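Local coordinates for protein iron aquisition yersiniabactin synthesis enzyme, YbtT (Escherichia coli, PDB 6BA9) that acts as a low-specificity type II thioesterase that maintains production of the metallophore yersiniabactin, probably by hydrolysing thioesters on its NRPS/PKS assembly line, at residues 14-23 / 82-92; 50-61 / 160-171. The protein carries 1 engineered substitution. All coordinates share one frame; numbering follows the deposited sequence.

Contact 1: 14-23 / 82-92; sequences TAHLVMCPFA and TPLLLAGHAMG. Engineered in segment 82-92: Ala90 (natural residue Ser).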
loop_
_atom_site.group_PDB
_atom_site.type_symbol
_atom_site.label_atom_id
_atom_site.label_comp_id
_atom_site.label_asym_id
_atom_site.label_seq_id
_atom_site.Cartn_x
_atom_site.Cartn_y
_atom_site.Cartn_z
ATOM N N THR A 14 16.986 -9.283 -10.879
ATOM C CA THR A 14 17.588 -8.688 -9.690
ATOM C C THR A 14 16.670 -7.701 -8.980
ATOM O O THR A 14 17.026 -7.217 -7.899
ATOM C CB THR A 14 18.920 -8.000 -10.039
ATOM O OG1 THR A 14 18.692 -6.906 -10.933
ATOM C CG2 THR A 14 19.869 -8.996 -10.690
ATOM N N ALA A 15 15.496 -7.420 -9.533
ATOM C CA ALA A 15 14.613 -6.433 -8.937
ATOM C C ALA A 15 13.930 -6.996 -7.693
ATOM O O ALA A 15 13.778 -8.203 -7.520
ATOM C CB ALA A 15 13.557 -5.994 -9.940
ATOM N N HIS A 16 13.532 -6.080 -6.805
ATOM C CA HIS A 16 12.828 -6.419 -5.573
ATOM C C HIS A 16 11.652 -5.467 -5.432
ATOM O O HIS A 16 11.840 -4.248 -5.349
ATOM C CB HIS A 16 13.755 -6.316 -4.364
ATOM C CG HIS A 16 13.179 -6.857 -3.096
ATOM N ND1 HIS A 16 13.898 -6.876 -1.920
ATOM C CD2 HIS A 16 11.958 -7.368 -2.796
ATOM C CE1 HIS A 16 13.156 -7.400 -0.958
ATOM N NE2 HIS A 16 11.984 -7.736 -1.472
ATOM N N LEU A 17 10.445 -6.020 -5.479
ATOM C CA LEU A 17 9.200 -5.274 -5.318
ATOM C C LEU A 17 8.703 -5.463 -3.886
ATOM O O LEU A 17 8.568 -6.595 -3.414
ATOM C CB LEU A 17 8.167 -5.778 -6.333
ATOM C CG LEU A 17 6.742 -5.250 -6.276
ATOM C CD1 LEU A 17 6.677 -3.767 -6.521
ATOM C CD2 LEU A 17 5.885 -5.985 -7.304
ATOM N N VAL A 18 8.471 -4.350 -3.187
ATOM C CA VAL A 18 8.014 -4.323 -1.801
ATOM C C VAL A 18 6.615 -3.721 -1.772
ATOM O O VAL A 18 6.415 -2.574 -2.202
ATOM C CB VAL A 18 8.985 -3.514 -0.932
ATOM C CG1 VAL A 18 8.465 -3.367 0.507
ATOM C CG2 VAL A 18 10.354 -4.170 -0.915
ATOM N N MET A 19 5.649 -4.497 -1.285
ATOM C CA MET A 19 4.247 -4.116 -1.305
ATOM C C MET A 19 3.759 -3.729 0.080
ATOM O O MET A 19 3.838 -4.537 1.014
ATOM C CB MET A 19 3.390 -5.275 -1.817
ATOM C CG MET A 19 1.901 -4.999 -1.801
ATOM S SD MET A 19 1.429 -3.790 -3.035
ATOM C CE MET A 19 -0.320 -3.711 -2.727
ATOM N N CYS A 20 3.145 -2.553 0.190
ATOM C CA CYS A 20 2.505 -2.061 1.404
ATOM C C CYS A 20 1.006 -2.346 1.345
ATOM O O CYS A 20 0.338 -1.968 0.361
ATOM C CB CYS A 20 2.733 -0.555 1.524
ATOM S SG CYS A 20 4.473 -0.129 1.770
ATOM N N PRO A 21 0.435 -2.991 2.356
ATOM C CA PRO A 21 -0.967 -3.408 2.287
ATOM C C PRO A 21 -1.943 -2.286 2.643
ATOM O O PRO A 21 -1.582 -1.211 3.133
ATOM C CB PRO A 21 -1.018 -4.537 3.315
ATOM C CG PRO A 21 -0.050 -4.119 4.349
ATOM C CD PRO A 21 1.100 -3.524 3.555
ATOM N N PHE A 22 -3.219 -2.563 2.384
ATOM C CA PHE A 22 -4.316 -1.688 2.757
ATOM C C PHE A 22 -4.589 -1.772 4.269
ATOM O O PHE A 22 -4.051 -2.624 4.993
ATOM C CB PHE A 22 -5.564 -2.052 1.942
ATOM C CG PHE A 22 -5.846 -3.533 1.896
ATOM C CD1 PHE A 22 -5.459 -4.291 0.804
ATOM C CD2 PHE A 22 -6.470 -4.165 2.964
ATOM C CE1 PHE A 22 -5.707 -5.670 0.766
ATOM C CE2 PHE A 22 -6.718 -5.541 2.927
ATOM C CZ PHE A 22 -6.335 -6.278 1.834
ATOM N N ALA A 23 -5.420 -0.853 4.746
ATOM C CA ALA A 23 -5.793 -0.828 6.160
ATOM C C ALA A 23 -6.518 -2.116 6.518
ATOM O O ALA A 23 -7.393 -2.582 5.781
ATOM C CB ALA A 23 -6.703 0.365 6.443
ATOM N N THR A 82 20.539 -3.295 -6.016
ATOM C CA THR A 82 19.263 -3.955 -6.279
ATOM C C THR A 82 18.252 -2.924 -6.766
ATOM O O THR A 82 18.012 -1.938 -6.058
ATOM C CB THR A 82 18.758 -4.594 -4.998
ATOM O OG1 THR A 82 19.606 -5.697 -4.655
ATOM C CG2 THR A 82 17.295 -5.086 -5.141
ATOM N N PRO A 83 17.638 -3.089 -7.941
ATOM C CA PRO A 83 16.538 -2.191 -8.329
ATOM C C PRO A 83 15.339 -2.394 -7.415
ATOM O O PRO A 83 14.741 -3.468 -7.408
ATOM C CB PRO A 83 16.206 -2.621 -9.764
ATOM C CG PRO A 83 17.350 -3.419 -10.231
ATOM C CD PRO A 83 17.995 -4.024 -9.028
ATOM N N LEU A 84 14.984 -1.361 -6.659
ATOM C CA LEU A 84 13.908 -1.425 -5.677
ATOM C C LEU A 84 12.667 -0.759 -6.248
ATOM O O LEU A 84 12.717 0.388 -6.717
ATOM C CB LEU A 84 14.321 -0.719 -4.387
ATOM C CG LEU A 84 13.224 -0.621 -3.318
ATOM C CD1 LEU A 84 12.871 -1.987 -2.738
ATOM C CD2 LEU A 84 13.656 0.311 -2.212
ATOM N N LEU A 85 11.554 -1.480 -6.202
ATOM C CA LEU A 85 10.239 -0.950 -6.540
ATOM C C LEU A 85 9.367 -0.942 -5.292
ATOM O O LEU A 85 9.247 -1.966 -4.612
ATOM C CB LEU A 85 9.581 -1.813 -7.622
ATOM C CG LEU A 85 10.361 -1.950 -8.941
ATOM C CD1 LEU A 85 9.696 -2.989 -9.835
ATOM C CD2 LEU A 85 10.418 -0.623 -9.650
ATOM N N LEU A 86 8.786 0.206 -4.969
ATOM C CA LEU A 86 7.879 0.330 -3.833
ATOM C C LEU A 86 6.460 0.451 -4.347
ATOM O O LEU A 86 6.203 1.257 -5.240
ATOM C CB LEU A 86 8.185 1.585 -3.024
ATOM C CG LEU A 86 9.399 1.513 -2.126
ATOM C CD1 LEU A 86 9.777 2.928 -1.659
ATOM C CD2 LEU A 86 9.093 0.631 -0.937
ATOM N N ALA A 87 5.549 -0.348 -3.810
ATOM C CA ALA A 87 4.150 -0.328 -4.208
ATOM C C ALA A 87 3.257 -0.302 -2.974
ATOM O O ALA A 87 3.628 -0.794 -1.908
ATOM C CB ALA A 87 3.798 -1.558 -5.029
ATOM N N GLY A 88 2.064 0.259 -3.120
ATOM C CA GLY A 88 1.080 0.196 -2.054
ATOM C C GLY A 88 -0.307 0.428 -2.589
ATOM O O GLY A 88 -0.488 1.125 -3.592
ATOM N N HIS A 89 -1.296 -0.167 -1.919
ATOM C CA HIS A 89 -2.705 -0.031 -2.266
ATOM C C HIS A 89 -3.446 0.616 -1.103
ATOM O O HIS A 89 -3.303 0.188 0.051
ATOM C CB HIS A 89 -3.317 -1.404 -2.561
ATOM C CG HIS A 89 -4.703 -1.339 -3.117
ATOM N ND1 HIS A 89 -4.992 -0.842 -4.377
ATOM C CD2 HIS A 89 -5.891 -1.705 -2.575
ATOM C CE1 HIS A 89 -6.293 -0.944 -4.594
ATOM N NE2 HIS A 89 -6.861 -1.451 -3.515
ATOM N N ALA A 90 -4.239 1.635 -1.409
ATOM C CA ALA A 90 -5.060 2.344 -0.417
ATOM C C ALA A 90 -4.133 2.896 0.665
ATOM O O ALA A 90 -3.178 3.609 0.317
ATOM C CB ALA A 90 -6.234 1.470 0.034
ATOM N N MET A 91 -4.326 2.577 1.943
ATOM C CA MET A 91 -3.413 3.064 2.973
ATOM C C MET A 91 -1.968 2.777 2.605
ATOM O O MET A 91 -1.060 3.568 2.907
ATOM C CB MET A 91 -3.719 2.365 4.303
ATOM C CG MET A 91 -2.674 2.511 5.375
ATOM S SD MET A 91 -3.194 1.607 6.847
ATOM C CE MET A 91 -1.783 1.889 7.895
ATOM N N GLY A 92 -1.716 1.601 2.021
ATOM C CA GLY A 92 -0.353 1.230 1.691
ATOM C C GLY A 92 0.288 2.161 0.687
ATOM O O GLY A 92 1.506 2.321 0.692
HETATM O O HOH W 1 19.293 -7.736 -6.472
HETATM O O HOH W 2 -6.715 1.196 3.173
#
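His16 to Cys20 and Leu84 to His89 run as neighbouring parallel strands in the middle of an alpha/beta-hydrolase sheet. Backbone bonds alternate along them: His16 N donates to Pro83 O, Leu85 N to His16 O, Val18 N to Leu85 O, Ala87 N to Val18 O, and Cys20 N to Ala87 O at 2.8 Å. The ladder ends in a weak bond, His89 N to Cys20 O at 3.3 Å.

Apolar side chains pack on both faces. On one, Leu17 CD1 reaches Leu85 CB at 3.7 Å and also touches Ala87. Met19 has CG anti to the backbone N (chi1 177°) and bends at chi2 (70°), which lays SD on Ala87 CB and carries CE alongside His89 to its CB, 3.8 Å away. On the other face, Val18 CG2 meets Leu84 CD1, and helix 63-77 covers Leu86 and Cys20.

The sharp turn Gly88-His89-Ala90-Met91-Gly92 matches the nucleophile elbow, with engineered Ala90 replacing the natural Ser at the helix N-cap; its phi is positive (58°). A CB on Gly88 would clash with Gly92 O, and one on Gly92 with Cys20 O and Pro21 O, so the turn can close tightly, Cys20 CB 3.2 Å from Gly92 O. His89 bonds Ser116 and His226 O, and His226 packs on Ala90.

One water accepts from both Ala23 N (2.9 Å) and Met91 N (3.0 Å). Two backbone N-H groups converging on one oxygen beside the elbow are consistent with an oxyanion hole, as in other alpha/beta hydrolases, so this strand pairing probably sets the geometry of the active site.

Contact 2: 50-61 / 160-171; sequences GRDRLRHLEPLR and LFLPLLRADFYA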
loop_
_atom_site.group_PDB
_atom_site.type_symbol
_atom_site.label_atom_id
_atom_site.label_comp_id
_atom_site.label_asym_id
_atom_site.label_seq_id
_atom_site.Cartn_x
_atom_site.Cartn_y
_atom_site.Cartn_z
ATOM N N GLY A 50 1.526 -5.001 15.054
ATOM C CA GLY A 50 0.346 -5.405 15.783
ATOM C C GLY A 50 -0.268 -6.709 15.327
ATOM O O GLY A 50 -1.265 -7.138 15.926
ATOM N N ARG A 51 0.248 -7.331 14.274
ATOM C CA ARG A 51 -0.329 -8.559 13.755
ATOM C C ARG A 51 0.777 -9.415 13.166
ATOM O O ARG A 51 1.917 -8.965 12.990
ATOM C CB ARG A 51 -1.375 -8.262 12.678
ATOM C CG ARG A 51 -0.771 -7.713 11.378
ATOM C CD ARG A 51 -1.619 -6.587 10.747
ATOM N NE ARG A 51 -1.490 -5.336 11.501
ATOM C CZ ARG A 51 -2.237 -4.254 11.309
ATOM N NH1 ARG A 51 -3.212 -4.255 10.396
ATOM N NH2 ARG A 51 -2.030 -3.184 12.052
ATOM N N ASP A 52 0.416 -10.641 12.804
ATOM C CA ASP A 52 1.341 -11.596 12.169
ATOM C C ASP A 52 2.562 -11.751 13.079
ATOM O O ASP A 52 2.380 -11.874 14.300
ATOM C CB ASP A 52 1.621 -11.202 10.729
ATOM C CG ASP A 52 0.379 -11.214 9.857
ATOM O OD1 ASP A 52 -0.630 -11.885 10.177
ATOM O OD2 ASP A 52 0.404 -10.511 8.819
ATOM N N ARG A 53 3.789 -11.711 12.560
ATOM C CA ARG A 53 4.971 -11.882 13.406
ATOM C C ARG A 53 5.205 -10.693 14.325
ATOM O O ARG A 53 6.103 -10.756 15.173
ATOM C CB ARG A 53 6.218 -12.070 12.531
ATOM C CG ARG A 53 6.138 -13.282 11.652
ATOM C CD ARG A 53 7.291 -13.341 10.666
ATOM N NE ARG A 53 7.147 -14.496 9.788
ATOM C CZ ARG A 53 7.967 -14.797 8.786
ATOM N NH1 ARG A 53 9.018 -14.026 8.514
ATOM N NH2 ARG A 53 7.729 -15.877 8.053
ATOM N N LEU A 54 4.458 -9.599 14.144
ATOM C CA LEU A 54 4.593 -8.380 14.925
ATOM C C LEU A 54 3.429 -8.190 15.886
ATOM O O LEU A 54 3.148 -7.068 16.322
ATOM C CB LEU A 54 4.720 -7.165 14.010
ATOM C CG LEU A 54 5.888 -7.224 13.015
ATOM C CD1 LEU A 54 5.965 -5.905 12.238
ATOM C CD2 LEU A 54 7.235 -7.536 13.654
ATOM N N ARG A 55 2.763 -9.283 16.253
ATOM C CA ARG A 55 1.626 -9.222 17.178
ATOM C C ARG A 55 2.005 -8.615 18.522
ATOM O O ARG A 55 1.156 -8.005 19.186
ATOM C CB ARG A 55 1.114 -10.641 17.395
ATOM C CG ARG A 55 -0.131 -10.768 18.254
ATOM C CD ARG A 55 -1.389 -10.261 17.603
ATOM N NE ARG A 55 -1.699 -11.004 16.400
ATOM C CZ ARG A 55 -2.732 -10.747 15.604
ATOM N NH1 ARG A 55 -3.572 -9.757 15.905
ATOM N NH2 ARG A 55 -2.911 -11.476 14.518
ATOM N N HIS A 56 3.252 -8.780 18.947
ATOM C CA HIS A 56 3.689 -8.291 20.248
ATOM C C HIS A 56 3.820 -6.772 20.297
ATOM O O HIS A 56 4.008 -6.222 21.385
ATOM C CB HIS A 56 5.032 -8.936 20.618
ATOM C CG HIS A 56 6.128 -8.644 19.643
ATOM N ND1 HIS A 56 6.210 -9.253 18.410
ATOM C CD2 HIS A 56 7.182 -7.793 19.709
ATOM C CE1 HIS A 56 7.260 -8.789 17.757
ATOM N NE2 HIS A 56 7.863 -7.896 18.520
ATOM N N LEU A 57 3.754 -6.083 19.158
ATOM C CA LEU A 57 3.901 -4.634 19.110
ATOM C C LEU A 57 2.531 -3.965 19.124
ATOM O O LEU A 57 1.549 -4.501 18.610
ATOM C CB LEU A 57 4.656 -4.220 17.845
ATOM C CG LEU A 57 6.077 -4.764 17.675
ATOM C CD1 LEU A 57 6.700 -4.250 16.382
ATOM C CD2 LEU A 57 6.939 -4.365 18.886
ATOM N N GLU A 58 2.461 -2.764 19.698
ATOM C CA GLU A 58 1.237 -1.989 19.554
ATOM C C GLU A 58 1.146 -1.450 18.131
ATOM O O GLU A 58 2.159 -1.073 17.539
ATOM C CB GLU A 58 1.177 -0.827 20.552
ATOM C CG GLU A 58 0.720 -1.254 21.964
ATOM C CD GLU A 58 -0.646 -1.942 21.966
ATOM O OE1 GLU A 58 -0.691 -3.194 21.973
ATOM O OE2 GLU A 58 -1.676 -1.234 21.945
ATOM N N PRO A 59 -0.049 -1.394 17.554
ATOM C CA PRO A 59 -0.167 -0.823 16.218
ATOM C C PRO A 59 0.116 0.671 16.231
ATOM O O PRO A 59 -0.174 1.380 17.206
ATOM C CB PRO A 59 -1.613 -1.134 15.811
ATOM C CG PRO A 59 -2.329 -1.404 17.062
ATOM C CD PRO A 59 -1.332 -1.918 18.051
ATOM N N LEU A 60 0.716 1.136 15.144
ATOM C CA LEU A 60 0.991 2.551 14.966
ATOM C C LEU A 60 -0.216 3.291 14.394
ATOM O O LEU A 60 -1.097 2.717 13.749
ATOM C CB LEU A 60 2.201 2.748 14.060
ATOM C CG LEU A 60 3.469 2.047 14.548
ATOM C CD1 LEU A 60 4.645 2.485 13.726
ATOM C CD2 LEU A 60 3.746 2.314 16.040
ATOM N N ARG A 61 -0.258 4.587 14.675
ATOM C CA ARG A 61 -1.374 5.456 14.319
ATOM C C ARG A 61 -0.946 6.595 13.399
ATOM O O ARG A 61 -1.671 7.592 13.264
ATOM C CB ARG A 61 -2.042 5.969 15.596
ATOM C CG ARG A 61 -2.519 4.799 16.444
ATOM C CD ARG A 61 -3.380 5.233 17.588
ATOM N NE ARG A 61 -2.732 6.177 18.484
ATOM C CZ ARG A 61 -2.048 5.847 19.579
ATOM N NH1 ARG A 61 -1.875 4.578 19.925
ATOM N NH2 ARG A 61 -1.533 6.805 20.333
ATOM N N LEU A 160 -10.488 -7.939 19.653
ATOM C CA LEU A 160 -9.195 -8.161 19.001
ATOM C C LEU A 160 -9.028 -7.302 17.753
ATOM O O LEU A 160 -8.017 -6.601 17.594
ATOM C CB LEU A 160 -9.052 -9.640 18.624
ATOM C CG LEU A 160 -7.703 -10.153 18.097
ATOM C CD1 LEU A 160 -7.453 -9.833 16.650
ATOM C CD2 LEU A 160 -6.551 -9.616 18.929
ATOM N N PHE A 161 -9.994 -7.366 16.832
ATOM C CA PHE A 161 -9.809 -6.742 15.529
ATOM C C PHE A 161 -10.011 -5.239 15.567
ATOM O O PHE A 161 -9.316 -4.516 14.848
ATOM C CB PHE A 161 -10.713 -7.406 14.486
ATOM C CG PHE A 161 -10.142 -8.687 13.964
ATOM C CD1 PHE A 161 -9.190 -8.679 12.954
ATOM C CD2 PHE A 161 -10.508 -9.902 14.525
ATOM C CE1 PHE A 161 -8.638 -9.858 12.492
ATOM C CE2 PHE A 161 -9.963 -11.085 14.065
ATOM C CZ PHE A 161 -9.025 -11.064 13.048
ATOM N N LEU A 162 -10.948 -4.735 16.373
ATOM C CA LEU A 162 -11.228 -3.303 16.315
ATOM C C LEU A 162 -10.049 -2.445 16.728
ATOM O O LEU A 162 -9.826 -1.411 16.078
ATOM C CB LEU A 162 -12.483 -2.939 17.109
ATOM C CG LEU A 162 -13.761 -3.350 16.395
ATOM C CD1 LEU A 162 -14.942 -3.033 17.289
ATOM C CD2 LEU A 162 -13.921 -2.674 15.019
ATOM N N PRO A 163 -9.271 -2.777 17.759
ATOM C CA PRO A 163 -8.102 -1.935 18.049
ATOM C C PRO A 163 -7.130 -1.864 16.878
ATOM O O PRO A 163 -6.551 -0.807 16.606
ATOM C CB PRO A 163 -7.494 -2.603 19.290
ATOM C CG PRO A 163 -8.636 -3.255 19.944
ATOM C CD PRO A 163 -9.507 -3.768 18.822
ATOM N N LEU A 164 -6.952 -2.977 16.164
ATOM C CA LEU A 164 -6.048 -3.017 15.019
ATOM C C LEU A 164 -6.601 -2.206 13.860
ATOM O O LEU A 164 -5.910 -1.354 13.272
ATOM C CB LEU A 164 -5.917 -4.477 14.592
ATOM C CG LEU A 164 -4.591 -5.142 14.293
ATOM C CD1 LEU A 164 -3.483 -4.709 15.240
ATOM C CD2 LEU A 164 -4.794 -6.659 14.395
ATOM N N LEU A 165 -7.856 -2.473 13.495
ATOM C CA LEU A 165 -8.469 -1.777 12.377
ATOM C C LEU A 165 -8.630 -0.289 12.658
ATOM O O LEU A 165 -8.448 0.534 11.755
ATOM C CB LEU A 165 -9.836 -2.395 12.100
ATOM C CG LEU A 165 -9.817 -3.817 11.557
ATOM C CD1 LEU A 165 -11.156 -4.524 11.778
ATOM C CD2 LEU A 165 -9.461 -3.766 10.111
ATOM N N ARG A 166 -9.020 0.071 13.888
ATOM C CA ARG A 166 -9.161 1.489 14.212
ATOM C C ARG A 166 -7.820 2.208 14.185
ATOM O O ARG A 166 -7.747 3.365 13.750
ATOM C CB ARG A 166 -9.834 1.666 15.568
ATOM C CG ARG A 166 -11.325 1.399 15.538
ATOM C CD ARG A 166 -11.924 1.835 16.870
ATOM N NE ARG A 166 -13.376 1.688 16.910
ATOM C CZ ARG A 166 -14.241 2.588 16.449
ATOM N NH1 ARG A 166 -13.853 3.702 15.882
ATOM N NH2 ARG A 166 -15.534 2.354 16.561
ATOM N N ALA A 167 -6.738 1.544 14.605
ATOM C CA ALA A 167 -5.416 2.158 14.492
ATOM C C ALA A 167 -5.063 2.417 13.031
ATOM O O ALA A 167 -4.638 3.517 12.661
ATOM C CB ALA A 167 -4.365 1.270 15.158
ATOM N N ASP A 168 -5.261 1.410 12.180
ATOM C CA ASP A 168 -4.934 1.551 10.766
ATOM C C ASP A 168 -5.780 2.659 10.130
ATOM O O ASP A 168 -5.268 3.514 9.396
ATOM C CB ASP A 168 -5.201 0.251 9.993
ATOM C CG ASP A 168 -4.243 -0.892 10.316
ATOM O OD1 ASP A 168 -3.313 -0.765 11.133
ATOM O OD2 ASP A 168 -4.477 -1.978 9.724
ATOM N N PHE A 169 -7.101 2.630 10.370
ATOM C CA PHE A 169 -7.980 3.617 9.752
ATOM C C PHE A 169 -7.737 5.022 10.302
ATOM O O PHE A 169 -7.829 6.007 9.552
ATOM C CB PHE A 169 -9.438 3.167 9.837
ATOM C CG PHE A 169 -9.835 2.245 8.719
ATOM C CD1 PHE A 169 -10.303 2.770 7.536
ATOM C CD2 PHE A 169 -9.741 0.877 8.849
ATOM C CE1 PHE A 169 -10.657 1.927 6.496
ATOM C CE2 PHE A 169 -10.103 0.047 7.787
ATOM C CZ PHE A 169 -10.557 0.584 6.650
ATOM N N TYR A 170 -7.401 5.136 11.584
ATOM C CA TYR A 170 -7.023 6.444 12.112
ATOM C C TYR A 170 -5.765 6.963 11.417
ATOM O O TYR A 170 -5.708 8.128 11.001
ATOM C CB TYR A 170 -6.849 6.426 13.635
ATOM C CG TYR A 170 -6.431 7.803 14.133
ATOM C CD1 TYR A 170 -5.087 8.170 14.210
ATOM C CD2 TYR A 170 -7.380 8.753 14.447
ATOM C CE1 TYR A 170 -4.719 9.427 14.596
ATOM C CE2 TYR A 170 -7.013 10.019 14.857
ATOM C CZ TYR A 170 -5.696 10.351 14.917
ATOM O OH TYR A 170 -5.312 11.619 15.312
ATOM N N ALA A 171 -4.767 6.102 11.235
ATOM C CA ALA A 171 -3.552 6.528 10.542
ATOM C C ALA A 171 -3.875 7.030 9.149
ATOM O O ALA A 171 -3.389 8.079 8.719
ATOM C CB ALA A 171 -2.569 5.366 10.458
HETATM O O HOH W 3 -1.122 0.803 11.750
#
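Arg51 grips Asp168 end-on: NH1 reaches OD2 at 2.7 Å and NH2 reaches OD1 at 2.9 Å, each on the syn lone pair. Guanidinium and carboxylate lie only 5° from coplanar, so both N-H groups point nearly in plane at the two oxygens. The arginine chain gets there by starting between its backbone N and carbonyl carbon (chi1 70°) and bending twice more. Next to the ion pair a water bridges Asp168 OD1 and Leu60 O, donating to both at 2.8 Å each.

This is the tightly packed part. Leu164 crosses one face of the Arg51 guanidinium, its CG 3.9 Å above the centre, while its CD1 presses on Gly50 O at 3.4 Å. Beside it the Pro59 ring covers Ala167, CB to CB at 3.7 Å, and touches Leu164 CD1. Gly50 and Arg51 face Leu54 in a G1 bulge, next to a type I turn from Leu54 to Leu57.

Toward solvent the contact loosens. Arg55, its guanidinium laid over Arg51 CA, merely grazes the methyls of Leu160 and Leu164 with NH1. At the far end Arg61 O approaches the edge of the Tyr170 ring, with CD1 at 3.6 Å, and Ala171 CA offers a C-H to the same oxygen.

Further partners fix the ion pair: Gly24 N donates to Asp168 OD2 and Arg51 NH2 to Pro49 O. With each carboxylate oxygen held by two donors, one of them from the arginine, Asp168 is probably kept ionised though buried, and the salt bridge pins helix 155-174 to the loop after strand 42-46.

From the N terminus the segments come in the order 14-23, 50-61, 82-92, 160-171, so contacts 1 and 2 cross rather than nest. Contact 1 closes a loop of 58 residues holding strand 42-46 and helix 63-77, and joins two central strands of the sheet. Contact 2 begins inside that loop and closes one of 98 residues, including strands 84-89 and 112-116, to bring helix 155-174, inserted between strands 112-116 and 190-195, against the loop that follows strand 42-46. The two also touch: Ala23 CB packs on Phe169 CE2 at 3.7 Å, and Met91 SD lies 3.8 Å from Asp168 O. The helix therefore touches loop 50-61 and, through Asp168 and Phe169, residues just past both strands.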